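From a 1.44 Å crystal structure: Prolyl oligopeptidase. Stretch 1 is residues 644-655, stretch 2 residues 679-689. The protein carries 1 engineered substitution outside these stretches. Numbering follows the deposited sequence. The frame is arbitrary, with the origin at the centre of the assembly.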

# COMPACT_ATOMS: atom_id res chain seq x y z
N ASN A 644 -7.63 -9.80 24.98
CA ASN A 644 -8.21 -11.13 24.92
C ASN A 644 -7.19 -12.25 25.06
O ASN A 644 -7.49 -13.40 24.73
N VAL A 645 -5.99 -11.96 25.54
CA VAL A 645 -4.98 -12.99 25.77
C VAL A 645 -5.38 -13.80 26.98
O VAL A 645 -5.87 -13.25 27.97
N ARG A 646 -5.27 -15.12 26.88
CA ARG A 646 -5.62 -16.06 27.94
C ARG A 646 -4.34 -16.65 28.52
O ARG A 646 -3.24 -16.49 28.00
N THR A 647 -4.51 -17.38 29.63
CA THR A 647 -3.40 -18.04 30.29
C THR A 647 -3.33 -19.52 29.99
O THR A 647 -2.47 -20.21 30.56
N ASP A 648 -4.31 -20.07 29.27
CA ASP A 648 -4.47 -21.52 29.13
C ASP A 648 -4.31 -22.04 27.71
O ASP A 648 -4.66 -23.21 27.47
N LYS A 649 -3.88 -21.21 26.75
CA LYS A 649 -3.72 -21.66 25.37
C LYS A 649 -2.26 -21.55 24.95
O LYS A 649 -1.66 -20.47 25.10
N VAL A 650 -1.71 -22.62 24.38
CA VAL A 650 -0.36 -22.57 23.83
C VAL A 650 -0.39 -21.69 22.59
O VAL A 650 -1.24 -21.86 21.70
N MET A 651 0.53 -20.71 22.53
CA MET A 651 0.69 -19.83 21.38
C MET A 651 1.74 -20.39 20.42
O MET A 651 2.75 -20.94 20.86
N PRO A 652 1.54 -20.22 19.11
CA PRO A 652 2.61 -20.57 18.18
C PRO A 652 3.82 -19.68 18.39
O PRO A 652 3.71 -18.56 18.88
N ALA A 653 4.96 -20.18 17.92
CA ALA A 653 6.15 -19.33 17.81
C ALA A 653 5.78 -18.05 17.09
O ALA A 653 5.22 -18.10 15.99
N THR A 654 6.13 -16.90 17.68
CA THR A 654 5.70 -15.61 17.21
C THR A 654 6.91 -14.69 17.19
O THR A 654 7.63 -14.57 18.19
N LEU A 655 7.10 -14.01 16.05
CA LEU A 655 8.15 -13.01 15.87
C LEU A 655 7.44 -11.76 15.39
O LEU A 655 6.96 -11.68 14.25
N HIS A 679 3.51 -11.96 29.71
CA HIS A 679 2.99 -12.01 31.08
C HIS A 679 2.04 -13.19 31.27
O HIS A 679 2.00 -13.81 32.34
N ASN A 680 1.20 -13.47 30.29
CA ASN A 680 0.15 -14.46 30.44
C ASN A 680 0.66 -15.88 30.26
O ASN A 680 0.20 -16.78 31.00
N VAL A 681 1.56 -16.13 29.30
CA VAL A 681 2.09 -17.48 29.06
C VAL A 681 3.61 -17.44 29.07
O VAL A 681 4.26 -17.77 28.06
N PRO A 682 4.22 -17.04 30.18
CA PRO A 682 5.68 -16.93 30.19
C PRO A 682 6.37 -18.23 29.88
O PRO A 682 7.46 -18.23 29.28
N GLN A 683 5.77 -19.35 30.26
CA GLN A 683 6.36 -20.66 30.02
C GLN A 683 5.90 -21.26 28.71
O GLN A 683 6.06 -22.45 28.47
N ASN A 684 5.41 -20.43 27.79
CA ASN A 684 4.99 -20.97 26.51
C ASN A 684 6.14 -21.77 25.88
O ASN A 684 7.29 -21.31 25.90
N PRO A 685 5.85 -22.89 25.24
CA PRO A 685 6.94 -23.73 24.71
C PRO A 685 7.64 -23.16 23.50
O PRO A 685 8.75 -23.59 23.18
N HIS A 686 7.01 -22.19 22.84
CA HIS A 686 7.50 -21.58 21.62
C HIS A 686 7.82 -20.13 21.89
O HIS A 686 7.11 -19.49 22.68
N PRO A 687 8.90 -19.61 21.33
CA PRO A 687 9.31 -18.26 21.67
C PRO A 687 8.32 -17.22 21.19
O PRO A 687 7.74 -17.33 20.10
N LEU A 688 8.15 -16.20 22.02
CA LEU A 688 7.29 -15.05 21.76
C LEU A 688 8.22 -13.84 21.79
O LEU A 688 8.60 -13.37 22.86
N LEU A 689 8.60 -13.33 20.63
CA LEU A 689 9.71 -12.40 20.47
C LEU A 689 9.29 -11.16 19.68
O LEU A 689 8.29 -11.19 18.93

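Three residues, Asn680, Met651 and Leu689, cover the most surface where these stretches meet. Asn680, in the helix, points toward stretch 1 with chi1 m. Its CB lies 3.7 Å from CG1 of Val645, a t rotamer also pointing toward its partner, while its OD1 comes 3.2 Å from CG2 of Thr647. That carbonyl needs a donor, and a water supplies one: it donates to Asn680 OD1 (2.7 Å) and to Val645 O (2.8 Å), bridging the stretches.

Met651 starts toward stretch 2, but its flexible m, m chain leads away; its CB rests 3.9 Å from CD2 of Leu688. Its backbone is held by Asn684 (chi1 t), whose amide both accepts and donates: Met651 N bonds to Asn684 OD1 and Asn684 ND2 to Met651 O, each at 2.9 Å. ND2 also reaches His686 O (2.9 Å). The His686 ring (chi1 m) meets Met651 O at its edge, donating from ND1 at 3.1 Å. Val650, a t rotamer, sets CG1 3.7 Å from CG of Pro685.

Beyond lies a parallel pairing, where Thr654 and Leu688 share one sheet face and Leu655 and Leu689 the other. Leu689 (m, t) offers its CB to CD1 of Leu655 (t, p) at 4.0 Å, aliphatic bulk suited to this buried site.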

# COMPACT_ATOMS: atom_id res chain seq x y z
CB ASN A 644 -9.06 -11.25 23.67
CG ASN A 644 -10.35 -10.48 23.83
OD1 ASN A 644 -11.30 -10.95 24.48
ND2 ASN A 644 -10.36 -9.25 23.34
CB VAL A 645 -3.59 -12.35 25.95
CG1 VAL A 645 -2.58 -13.43 26.24
CG2 VAL A 645 -3.21 -11.54 24.74
CB ARG A 646 -6.49 -17.19 27.38
CG ARG A 646 -7.81 -16.75 26.81
CD ARG A 646 -8.59 -17.96 26.25
NE ARG A 646 -8.97 -18.94 27.29
CZ ARG A 646 -10.14 -18.96 27.93
NH1 ARG A 646 -11.07 -18.07 27.65
NH2 ARG A 646 -10.38 -19.90 28.83
CB THR A 647 -3.45 -17.87 31.81
OG1 THR A 647 -4.66 -18.40 32.35
CG2 THR A 647 -3.29 -16.43 32.23
CB ASP A 648 -5.81 -21.96 29.73
CG ASP A 648 -7.00 -21.42 29.01
OD1 ASP A 648 -6.86 -20.55 28.09
OD2 ASP A 648 -8.16 -21.77 29.45
CB LYS A 649 -4.60 -20.81 24.44
CG LYS A 649 -4.61 -21.22 23.01
CD LYS A 649 -5.46 -20.28 22.10
CE LYS A 649 -6.92 -20.46 22.30
NZ LYS A 649 -7.67 -19.68 21.30
CB VAL A 650 0.14 -23.99 23.52
CG1 VAL A 650 1.45 -23.93 22.75
CG2 VAL A 650 0.35 -24.80 24.81
CB MET A 651 1.12 -18.43 21.82
CG MET A 651 0.07 -17.62 22.53
SD MET A 651 -1.30 -17.14 21.41
CE MET A 651 -2.42 -18.27 22.14
CB PRO A 652 1.98 -20.27 16.80
CG PRO A 652 1.01 -19.19 17.08
CD PRO A 652 0.44 -19.52 18.46
CB ALA A 653 7.25 -20.05 17.02
CB THR A 654 4.60 -15.05 18.11
OG1 THR A 654 3.43 -15.87 18.03
CG2 THR A 654 4.18 -13.67 17.67
CB LEU A 655 9.19 -13.42 14.87
CG LEU A 655 10.26 -12.35 14.60
CD1 LEU A 655 11.10 -12.09 15.85
CD2 LEU A 655 11.18 -12.76 13.48
CB HIS A 679 2.23 -10.73 31.36
CG HIS A 679 1.45 -10.78 32.62
ND1 HIS A 679 2.05 -10.69 33.85
CD2 HIS A 679 0.12 -10.85 32.84
CE1 HIS A 679 1.12 -10.74 34.78
NE2 HIS A 679 -0.06 -10.83 34.20
CB ASN A 680 -0.98 -14.19 29.48
CG ASN A 680 -1.94 -13.20 30.03
OD1 ASN A 680 -2.81 -13.55 30.85
ND2 ASN A 680 -1.79 -11.96 29.65
CB VAL A 681 1.49 -18.13 27.80
CG1 VAL A 681 0.02 -18.47 28.04
CG2 VAL A 681 1.60 -17.21 26.60
CB PRO A 682 5.96 -16.45 31.62
CG PRO A 682 4.75 -16.88 32.41
CD PRO A 682 3.61 -16.68 31.47
CB GLN A 683 6.05 -21.61 31.18
CG GLN A 683 6.42 -21.03 32.55
CD GLN A 683 7.87 -20.67 32.68
OE1 GLN A 683 8.74 -21.38 32.20
NE2 GLN A 683 8.14 -19.57 33.40
CB ASN A 684 4.63 -19.81 25.58
CG ASN A 684 3.77 -20.23 24.42
OD1 ASN A 684 2.58 -20.62 24.59
ND2 ASN A 684 4.35 -20.22 23.22
CB PRO A 685 6.24 -25.03 24.33
CG PRO A 685 4.80 -24.69 24.25
CD PRO A 685 4.56 -23.58 25.20
CB HIS A 686 6.44 -21.68 20.53
CG HIS A 686 5.89 -23.07 20.41
ND1 HIS A 686 4.55 -23.37 20.37
CD2 HIS A 686 6.55 -24.23 20.30
CE1 HIS A 686 4.41 -24.69 20.28
NE2 HIS A 686 5.61 -25.23 20.23
CB PRO A 687 10.66 -18.11 20.95
CG PRO A 687 10.55 -19.02 19.77
CD PRO A 687 9.83 -20.23 20.37
CB LEU A 688 6.16 -14.95 22.77
CG LEU A 688 5.37 -16.27 22.89
CD1 LEU A 688 4.36 -16.20 24.02
CD2 LEU A 688 4.61 -16.62 21.64
CB LEU A 689 10.85 -13.02 19.69
CG LEU A 689 11.36 -14.33 20.26
CD1 LEU A 689 12.36 -14.93 19.29
CD2 LEU A 689 11.95 -14.12 21.63
O HOH W 1 -5.50 -13.33 30.77